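Local coordinates for protein beta-methylmalyl-CoA dehydratase (Chloroflexus aurantiacus, PDB 4E3E) that catalyses the reversible dehydration of (2R,3S)-beta-methylmalyl-CoA to mesaconyl-CoA in the glyoxylate assimilation cycle, a route of carbon dioxide fixation, at residues Y178-A183 and T305-L310; T172-P177 and M299-R304; P321-P326 and N333-V338; T314-D319 and A337-F342. All coordinates share one frame; numbering follows the deposited sequence.

In the fold
The first segments of contacts 2 and 1 lie in the long loop after strand 138-149, where 172-177 runs directly into 178-183. Their mates come more than 120 residues later, again back to back: 299-304 at the turn leaving strand 288-300, and 305-310 entering strand 307-318. Contacts 1 and 2 therefore cross along the chain, and together they tie the loop to one end of the sheet. Contacts 3 and 4 follow in series, their centres 29 to 35 Å away. Contact 4 pairs strands 307-318 and 338-349, and contact 3 closes a smaller loop within the excursion between them; the two share A337 and V338. Strand 307-318 serves both contact 1 and contact 4.

Contact 1: Y178-A183 and T305-L310; sequences YTVSAA and TDIGAL
Oxygen OD2 of D306 is gripped by two donors, the backbone N of V180 and the guanidinium of R304, and so fastens a long loop to the chain entering the antiparallel hot-dog sheet. The bond from V180 N to D306 OD2 is 3.0 Å long and almost straight (173°), and it uses the anti lone pair of the oxygen. R304 NH2 adds a salt bridge, which should favour a charged carboxylate. The methyl CG2 of T179 lies 3.5 Å from D306 OD2. With CG of D306 set between its backbone N and carbonyl carbon (chi1 60°), the carboxylate turns back onto the loop, while D306 CB rests 3.2 Å from V180 O. The apolar half belongs to I307. Its CG1 meets V180 CG2 at 3.8 Å, and its terminal CD1 comes obliquely to the ring of Y178, 3.7 Å from CE1. That ring is held at its far end by a hydrogen bond between its OH and S270 OG. The side chain of Y178 lies about 6 Å from those of P62 and V98, which probably bind substrate. I307 CD1 also touches the backbone, 3.5 Å from Y178 O.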
# COMPACT_ATOMS: atom_id res chain seq x y z
N TYR A 178 -1.39 -23.40 17.93
CA TYR A 178 -0.00 -23.79 17.69
C TYR A 178 0.63 -24.35 18.95
O TYR A 178 0.01 -24.33 20.03
CB TYR A 178 0.80 -22.61 17.13
CG TYR A 178 0.60 -21.31 17.86
CD1 TYR A 178 1.32 -21.02 19.01
CD2 TYR A 178 -0.30 -20.35 17.39
CE1 TYR A 178 1.15 -19.82 19.68
CE2 TYR A 178 -0.48 -19.14 18.06
CZ TYR A 178 0.25 -18.88 19.21
OH TYR A 178 0.09 -17.68 19.88
N THR A 179 1.84 -24.88 18.82
CA THR A 179 2.52 -25.55 19.92
C THR A 179 3.95 -25.06 20.00
O THR A 179 4.59 -24.86 18.97
CB THR A 179 2.56 -27.07 19.68
OG1 THR A 179 1.23 -27.55 19.47
CG2 THR A 179 3.16 -27.78 20.89
N VAL A 180 4.44 -24.89 21.22
CA VAL A 180 5.79 -24.38 21.44
C VAL A 180 6.62 -25.43 22.16
O VAL A 180 6.15 -26.05 23.10
CB VAL A 180 5.76 -23.11 22.31
CG1 VAL A 180 7.17 -22.61 22.57
CG2 VAL A 180 4.95 -22.03 21.64
N SER A 181 7.85 -25.64 21.70
CA SER A 181 8.82 -26.31 22.56
C SER A 181 10.08 -25.47 22.64
O SER A 181 10.47 -24.83 21.66
CB SER A 181 9.13 -27.74 22.10
OG SER A 181 9.67 -27.75 20.79
N ALA A 182 10.68 -25.46 23.83
CA ALA A 182 11.96 -24.78 24.05
C ALA A 182 12.98 -25.15 22.98
O ALA A 182 13.69 -24.29 22.45
CB ALA A 182 12.49 -25.12 25.43
N ALA A 183 13.01 -26.44 22.64
CA ALA A 183 13.95 -26.98 21.66
C ALA A 183 13.77 -26.38 20.26
O ALA A 183 14.59 -26.60 19.37
CB ALA A 183 13.83 -28.50 21.60
N THR A 305 0.98 -26.85 29.07
CA THR A 305 2.03 -26.18 29.86
C THR A 305 3.06 -25.45 29.00
O THR A 305 3.96 -24.80 29.55
CB THR A 305 2.75 -27.17 30.79
OG1 THR A 305 3.28 -28.24 30.02
CG2 THR A 305 1.79 -27.72 31.87
N ASP A 306 2.94 -25.53 27.68
CA ASP A 306 3.89 -24.89 26.73
C ASP A 306 3.55 -23.42 26.44
O ASP A 306 4.43 -22.64 26.05
CB ASP A 306 3.94 -25.69 25.42
CG ASP A 306 2.58 -25.76 24.70
OD1 ASP A 306 1.55 -26.09 25.35
OD2 ASP A 306 2.54 -25.50 23.47
N ILE A 307 2.28 -23.07 26.64
CA ILE A 307 1.73 -21.75 26.36
C ILE A 307 0.79 -21.38 27.49
O ILE A 307 0.07 -22.22 28.01
CB ILE A 307 0.94 -21.75 25.02
CG1 ILE A 307 1.88 -22.00 23.84
CG2 ILE A 307 0.25 -20.40 24.79
CD1 ILE A 307 1.20 -22.19 22.51
N GLY A 308 0.80 -20.10 27.86
CA GLY A 308 -0.11 -19.56 28.87
C GLY A 308 -0.82 -18.34 28.33
O GLY A 308 -0.47 -17.82 27.26
N ALA A 309 -1.83 -17.88 29.07
CA ALA A 309 -2.55 -16.68 28.69
C ALA A 309 -2.23 -15.52 29.62
O ALA A 309 -1.99 -15.70 30.81
CB ALA A 309 -4.06 -16.94 28.68
N LEU A 310 -2.24 -14.32 29.05
CA LEU A 310 -2.21 -13.10 29.85
C LEU A 310 -3.38 -12.24 29.44
O LEU A 310 -3.66 -12.07 28.24
CB LEU A 310 -0.91 -12.31 29.63
CG LEU A 310 0.43 -12.95 30.00
CD1 LEU A 310 1.57 -12.11 29.43
CD2 LEU A 310 0.59 -13.13 31.50

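Contact 2: T172-P177 and M299-R304; sequences TDLTVP and MAIPGR
The type II beta turn from I301 to R304, which links strand 288-300 to strand 307-318, presents its side chains to T172, L174 and V176 of a passing loop. The turn is closed by R304 N giving a hydrogen bond to I301 O (3.1 Å), with G303 at positive phi (82°). From the last corner R304 bends at chi2 and chi3 and meets V176 tip to tip. Its NH1 gives a weak bond to V176 O, 3.3 Å away, with the oxygen at the edge of the guanidinium and in its plane. Over one face of the same group lies V176 CG1, 3.4 Å from NH1; it stands anti to the backbone N (chi1 -176°). NH2 is engaged beyond the contact, by the carboxylate of D306 and by Y178 O. In this hot-dog protein the loop runs across the end of the sheet, where L174 also packs on A272 and A273 of strand 270-278. I301 offers a different atom to each neighbour: CG2 lies 3.8 Å from V176 CG2, and CD1 lies 4.0 Å from L174 CD1. At the exposed end, T172 CG2 touches P302 CG at 3.8 Å, the side chains crossing at about a right angle.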
# COMPACT_ATOMS: atom_id res chain seq x y z
N THR A 172 -11.16 -21.29 29.09
CA THR A 172 -11.57 -22.60 28.58
C THR A 172 -12.17 -22.50 27.17
O THR A 172 -12.32 -23.52 26.50
CB THR A 172 -12.58 -23.28 29.51
OG1 THR A 172 -13.61 -22.34 29.85
CG2 THR A 172 -11.89 -23.74 30.80
N ASP A 173 -12.48 -21.29 26.71
CA ASP A 173 -12.99 -21.06 25.34
C ASP A 173 -11.92 -20.66 24.32
O ASP A 173 -12.21 -20.54 23.13
CB ASP A 173 -14.09 -19.98 25.33
CG ASP A 173 -15.40 -20.45 25.95
OD1 ASP A 173 -15.57 -21.66 26.21
OD2 ASP A 173 -16.28 -19.61 26.18
N LEU A 174 -10.69 -20.42 24.78
CA LEU A 174 -9.63 -19.93 23.89
C LEU A 174 -9.12 -21.02 22.96
O LEU A 174 -8.88 -22.13 23.40
CB LEU A 174 -8.45 -19.39 24.69
CG LEU A 174 -8.72 -18.23 25.67
CD1 LEU A 174 -7.43 -17.80 26.34
CD2 LEU A 174 -9.35 -17.05 24.96
N THR A 175 -8.95 -20.69 21.69
CA THR A 175 -8.28 -21.57 20.73
C THR A 175 -6.77 -21.36 20.86
O THR A 175 -6.30 -20.22 20.89
CB THR A 175 -8.75 -21.29 19.29
OG1 THR A 175 -10.14 -21.61 19.18
CG2 THR A 175 -7.98 -22.12 18.28
N VAL A 176 -6.03 -22.46 20.96
CA VAL A 176 -4.56 -22.42 21.07
C VAL A 176 -4.02 -23.26 19.91
O VAL A 176 -3.71 -24.45 20.09
CB VAL A 176 -4.06 -22.97 22.44
CG1 VAL A 176 -2.55 -22.83 22.56
CG2 VAL A 176 -4.75 -22.25 23.59
N PRO A 177 -3.91 -22.65 18.72
CA PRO A 177 -3.77 -23.38 17.45
C PRO A 177 -2.35 -23.78 17.10
O PRO A 177 -2.13 -24.40 16.07
CB PRO A 177 -4.25 -22.36 16.42
CG PRO A 177 -3.92 -21.01 17.04
CD PRO A 177 -3.92 -21.18 18.52
N MSE A 299 -3.16 -16.52 33.44
CA MSE A 299 -4.02 -17.70 33.56
C MSE A 299 -3.35 -18.86 32.85
O MSE A 299 -2.78 -18.68 31.77
CB MSE A 299 -5.41 -17.40 32.97
CG MSE A 299 -5.78 -15.90 33.05
SE MSE A 299 -7.35 -15.37 31.97
CE MSE A 299 -8.29 -14.11 33.17
N ALA A 300 -3.40 -20.04 33.47
CA ALA A 300 -2.97 -21.28 32.82
C ALA A 300 -3.99 -21.68 31.76
O ALA A 300 -5.18 -21.38 31.89
CB ALA A 300 -2.84 -22.41 33.85
N ILE A 301 -3.51 -22.35 30.71
CA ILE A 301 -4.39 -22.88 29.69
C ILE A 301 -4.64 -24.33 30.07
O ILE A 301 -3.67 -25.09 30.23
CB ILE A 301 -3.77 -22.79 28.27
CG1 ILE A 301 -3.49 -21.32 27.87
CG2 ILE A 301 -4.68 -23.45 27.24
CD1 ILE A 301 -4.71 -20.55 27.45
N PRO A 302 -5.92 -24.71 30.23
CA PRO A 302 -6.28 -26.08 30.58
C PRO A 302 -5.65 -27.07 29.61
O PRO A 302 -5.77 -26.90 28.39
CB PRO A 302 -7.81 -26.10 30.44
CG PRO A 302 -8.23 -24.69 30.63
CD PRO A 302 -7.11 -23.84 30.09
N GLY A 303 -4.98 -28.07 30.15
CA GLY A 303 -4.39 -29.15 29.35
C GLY A 303 -3.05 -28.84 28.71
O GLY A 303 -2.48 -29.71 28.04
N ARG A 304 -2.53 -27.62 28.92
CA ARG A 304 -1.29 -27.16 28.26
C ARG A 304 -0.30 -26.55 29.25
O ARG A 304 -0.70 -25.80 30.13
CB ARG A 304 -1.60 -26.08 27.20
CG ARG A 304 -2.69 -26.41 26.19
CD ARG A 304 -2.19 -27.38 25.14
NE ARG A 304 -1.10 -26.82 24.36
CZ ARG A 304 -1.24 -26.25 23.17
NH1 ARG A 304 -2.45 -26.18 22.61
NH2 ARG A 304 -0.18 -25.79 22.52

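Contact 3: P321-P326 and N333-V338; sequences PCHDFP and NYDPAV
H323 and D335 reach toward each other tip to tip across the excursion that joins strands 307-318 and 338-349 of the hot-dog sheet. The bond from H323 NE2 to D335 OD1 is short (2.7 Å) but bent, 143° at the hydrogen. The donor stands above the carboxylate plane, and the planes of ring and carboxylate are 53° apart. H323 is exposed and poorly ordered, so its exact pose deserves some caution. The aspartate is buried, and both of its oxygens have donors. Its CG lies anti to the backbone N (chi1 -175°), and its other oxygen, OD2, accepts from A337 N at 2.8 Å through the anti lone pair, forming an Asx turn. The two carboxylate oxygens thus do separate work, OD1 bridging the two segments and OD2 ordering its own. The same residue starts a type I beta turn, in which V338 N bonds to D335 O at 2.9 Å, and this delivers the chain into strand 338-349. Prolines line the other segment. P326 sets CB 4.2 Å from D335 CG, and P321 lays its CD against A337 CB at 3.7 Å. Farther out, P326 O accepts a hydrogen bond from W292 NE1 of strand 288-300. That same P326 O is touched by methyl CG2 of V338, 3.7 Å away.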
# COMPACT_ATOMS: atom_id res chain seq x y z
N PRO A 321 0.83 12.89 27.67
CA PRO A 321 0.98 13.96 28.67
C PRO A 321 2.11 13.67 29.68
O PRO A 321 2.80 12.64 29.56
CB PRO A 321 -0.39 13.98 29.37
CG PRO A 321 -0.91 12.60 29.22
CD PRO A 321 -0.40 12.10 27.89
N CYS A 322 2.32 14.58 30.62
CA CYS A 322 3.39 14.43 31.59
C CYS A 322 3.34 13.27 32.64
O CYS A 322 4.31 12.55 32.78
CB CYS A 322 3.66 15.80 32.21
SG CYS A 322 3.41 17.16 31.04
N HIS A 323 2.21 13.05 33.32
CA HIS A 323 2.01 11.90 34.19
C HIS A 323 2.06 10.59 33.43
O HIS A 323 1.39 10.44 32.40
CB HIS A 323 0.69 12.03 34.95
CG HIS A 323 -0.49 12.39 34.06
ND1 HIS A 323 -0.72 13.65 33.64
CD2 HIS A 323 -1.50 11.59 33.51
CE1 HIS A 323 -1.83 13.66 32.86
NE2 HIS A 323 -2.30 12.41 32.79
N ASP A 324 2.87 9.66 33.92
CA ASP A 324 2.98 8.33 33.32
C ASP A 324 1.71 7.49 33.51
O ASP A 324 0.94 7.70 34.46
CB ASP A 324 4.21 7.58 33.84
CG ASP A 324 5.33 7.51 32.81
OD1 ASP A 324 5.78 8.57 32.33
OD2 ASP A 324 5.75 6.37 32.49
N PHE A 325 1.51 6.56 32.59
CA PHE A 325 0.35 5.67 32.60
C PHE A 325 -0.98 6.41 32.81
O PHE A 325 -1.71 6.12 33.76
CB PHE A 325 0.54 4.54 33.64
CG PHE A 325 1.91 3.90 33.59
CD1 PHE A 325 2.32 3.19 32.46
CD2 PHE A 325 2.78 4.01 34.68
CE1 PHE A 325 3.58 2.61 32.41
CE2 PHE A 325 4.04 3.42 34.64
CZ PHE A 325 4.44 2.72 33.51
N PRO A 326 -1.30 7.38 31.92
CA PRO A 326 -2.57 8.10 32.06
C PRO A 326 -3.74 7.13 31.91
O PRO A 326 -3.69 6.21 31.06
CB PRO A 326 -2.56 9.09 30.89
CG PRO A 326 -1.17 9.11 30.36
CD PRO A 326 -0.60 7.75 30.67
N ASN A 333 -13.85 9.28 34.96
CA ASN A 333 -13.65 9.94 33.67
C ASN A 333 -12.25 9.70 33.17
O ASN A 333 -11.26 9.91 33.89
CB ASN A 333 -13.91 11.45 33.75
CG ASN A 333 -15.27 11.79 34.30
OD1 ASN A 333 -15.40 12.56 35.27
ND2 ASN A 333 -16.32 11.26 33.68
N TYR A 334 -12.17 9.27 31.92
CA TYR A 334 -10.89 9.09 31.25
C TYR A 334 -10.18 10.40 31.09
O TYR A 334 -10.81 11.42 30.82
CB TYR A 334 -11.12 8.47 29.88
CG TYR A 334 -11.43 7.00 29.94
CD1 TYR A 334 -10.42 6.06 30.11
CD2 TYR A 334 -12.75 6.54 29.83
CE1 TYR A 334 -10.69 4.71 30.17
CE2 TYR A 334 -13.03 5.17 29.88
CZ TYR A 334 -12.00 4.27 30.05
OH TYR A 334 -12.25 2.92 30.09
N ASP A 335 -8.86 10.37 31.28
CA ASP A 335 -7.97 11.48 30.96
C ASP A 335 -8.23 11.93 29.52
O ASP A 335 -8.39 11.08 28.64
CB ASP A 335 -6.53 11.00 31.15
CG ASP A 335 -5.50 12.10 30.97
OD1 ASP A 335 -4.92 12.53 31.98
OD2 ASP A 335 -5.27 12.52 29.82
N PRO A 336 -8.28 13.26 29.26
CA PRO A 336 -8.57 13.74 27.90
C PRO A 336 -7.61 13.18 26.85
O PRO A 336 -7.97 13.12 25.67
CB PRO A 336 -8.43 15.27 28.00
CG PRO A 336 -7.91 15.58 29.37
CD PRO A 336 -8.18 14.37 30.23
N ALA A 337 -6.42 12.76 27.27
CA ALA A 337 -5.39 12.26 26.35
C ALA A 337 -5.61 10.80 25.93
O ALA A 337 -5.02 10.35 24.93
CB ALA A 337 -4.00 12.43 26.96
N VAL A 338 -6.45 10.07 26.67
CA VAL A 338 -6.66 8.64 26.40
C VAL A 338 -7.69 8.43 25.27
O VAL A 338 -8.82 8.95 25.34
CB VAL A 338 -7.11 7.88 27.67
CG1 VAL A 338 -7.45 6.43 27.34
CG2 VAL A 338 -6.02 7.93 28.74

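Contact 4: T314-D319 and A337-F342; sequences TVATKD and AVVLDF
A316 O takes two backbone donors from the neighbouring antiparallel strand, V339 N at 2.9 Å and, weakly, L340 N at 3.4 Å. This is a classic beta bulge: V339 and L340 both face A316, and the register shifts by one residue before T317. On one flank A316 N gives to L340 O (3.0 Å), and T314 and F342 exchange a reciprocal pair, T314 N to F342 O at 2.8 Å being the shorter. On the other flank K318 N gives to A337 O. V338 O turns to T280 OG1 and N281 ND2 instead, while V315 and T317 bond through their backbones to W292 and Y290 of strand 288-300. Buried polar side chains are also satisfied: T314 OG1 by Y344 OH and S293 OG, D341 by R313 through OD1 and by the hydroxyls of Y334 and Y327 through OD2. Apolar groups fill in between. A316 CB meets L340 CB at 3.7 Å, on the face covered by I253 and I254 of helix 250-265, a long helix of the kind around which hot-dog sheets curl. On the other face, V315 CG1 lies 3.7 Å from V338 CG1. K318 passes its CE by V339 CG1 at 3.7 Å; NZ then pairs with D287 in a salt bridge and bonds to P282 O. The bulge therefore absorbs an extra residue while its two amides share one carbonyl, V339 N firmly and L340 N weakly.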
# COMPACT_ATOMS: atom_id res chain seq x y z
N THR A 314 -4.26 -2.63 27.17
CA THR A 314 -3.41 -1.64 26.52
C THR A 314 -4.19 -0.34 26.38
O THR A 314 -5.32 -0.33 25.87
CB THR A 314 -2.87 -2.12 25.18
OG1 THR A 314 -2.15 -3.36 25.38
CG2 THR A 314 -1.94 -1.08 24.57
N VAL A 315 -3.59 0.74 26.84
CA VAL A 315 -4.21 2.05 26.79
C VAL A 315 -3.42 2.89 25.78
O VAL A 315 -2.20 3.00 25.90
CB VAL A 315 -4.14 2.73 28.17
CG1 VAL A 315 -4.71 4.14 28.11
CG2 VAL A 315 -4.89 1.90 29.20
N ALA A 316 -4.11 3.45 24.78
CA ALA A 316 -3.45 4.35 23.82
C ALA A 316 -3.76 5.79 24.18
O ALA A 316 -4.88 6.14 24.57
CB ALA A 316 -3.86 4.04 22.38
N THR A 317 -2.77 6.64 24.03
CA THR A 317 -2.91 8.04 24.30
C THR A 317 -2.42 8.84 23.12
O THR A 317 -1.68 8.35 22.33
CB THR A 317 -2.13 8.47 25.54
OG1 THR A 317 -0.77 8.16 25.39
CG2 THR A 317 -2.62 7.77 26.72
N LYS A 318 -2.83 10.08 23.03
CA LYS A 318 -2.31 10.94 22.02
C LYS A 318 -1.40 11.97 22.61
O LYS A 318 -1.71 12.56 23.61
CB LYS A 318 -3.39 11.59 21.17
CG LYS A 318 -4.41 12.40 21.92
CD LYS A 318 -5.10 13.39 21.01
CE LYS A 318 -6.44 12.86 20.62
NZ LYS A 318 -7.12 13.66 19.59
N ASP A 319 -0.26 12.15 21.99
CA ASP A 319 0.65 13.19 22.35
C ASP A 319 0.99 13.12 23.81
O ASP A 319 0.95 14.11 24.49
CB ASP A 319 0.05 14.54 21.99
CG ASP A 319 -0.27 14.67 20.52
OD1 ASP A 319 0.22 13.91 19.71
OD2 ASP A 319 -1.04 15.55 20.18
N ALA A 337 -6.42 12.76 27.27
CA ALA A 337 -5.39 12.26 26.35
C ALA A 337 -5.61 10.80 25.93
O ALA A 337 -5.02 10.35 24.93
CB ALA A 337 -4.00 12.43 26.96
N VAL A 338 -6.45 10.07 26.67
CA VAL A 338 -6.66 8.64 26.40
C VAL A 338 -7.69 8.43 25.27
O VAL A 338 -8.82 8.95 25.34
CB VAL A 338 -7.11 7.88 27.67
CG1 VAL A 338 -7.45 6.43 27.34
CG2 VAL A 338 -6.02 7.93 28.74
N VAL A 339 -7.31 7.64 24.26
CA VAL A 339 -8.15 7.42 23.08
C VAL A 339 -8.65 5.99 22.97
O VAL A 339 -9.63 5.71 22.27
CB VAL A 339 -7.47 7.86 21.75
CG1 VAL A 339 -7.24 9.38 21.72
CG2 VAL A 339 -6.18 7.06 21.49
N LEU A 340 -7.98 5.08 23.68
CA LEU A 340 -8.30 3.66 23.60
C LEU A 340 -8.07 3.00 24.95
O LEU A 340 -7.02 3.20 25.56
CB LEU A 340 -7.42 2.96 22.58
CG LEU A 340 -7.71 1.46 22.42
CD1 LEU A 340 -9.09 1.28 21.79
CD2 LEU A 340 -6.61 0.75 21.63
N ASP A 341 -9.05 2.23 25.41
CA ASP A 341 -8.89 1.35 26.56
C ASP A 341 -9.26 -0.05 26.07
O ASP A 341 -10.43 -0.35 25.90
CB ASP A 341 -9.80 1.80 27.71
CG ASP A 341 -9.67 0.92 28.95
OD1 ASP A 341 -8.91 -0.08 28.92
OD2 ASP A 341 -10.35 1.23 29.95
N PHE A 342 -8.25 -0.89 25.84
CA PHE A 342 -8.43 -2.15 25.11
C PHE A 342 -8.02 -3.30 26.03
O PHE A 342 -6.89 -3.34 26.51
CB PHE A 342 -7.56 -2.13 23.83
CG PHE A 342 -7.74 -3.33 22.92
CD1 PHE A 342 -8.99 -3.67 22.41
CD2 PHE A 342 -6.63 -4.09 22.53
CE1 PHE A 342 -9.13 -4.77 21.56
CE2 PHE A 342 -6.76 -5.19 21.67
CZ PHE A 342 -8.02 -5.53 21.20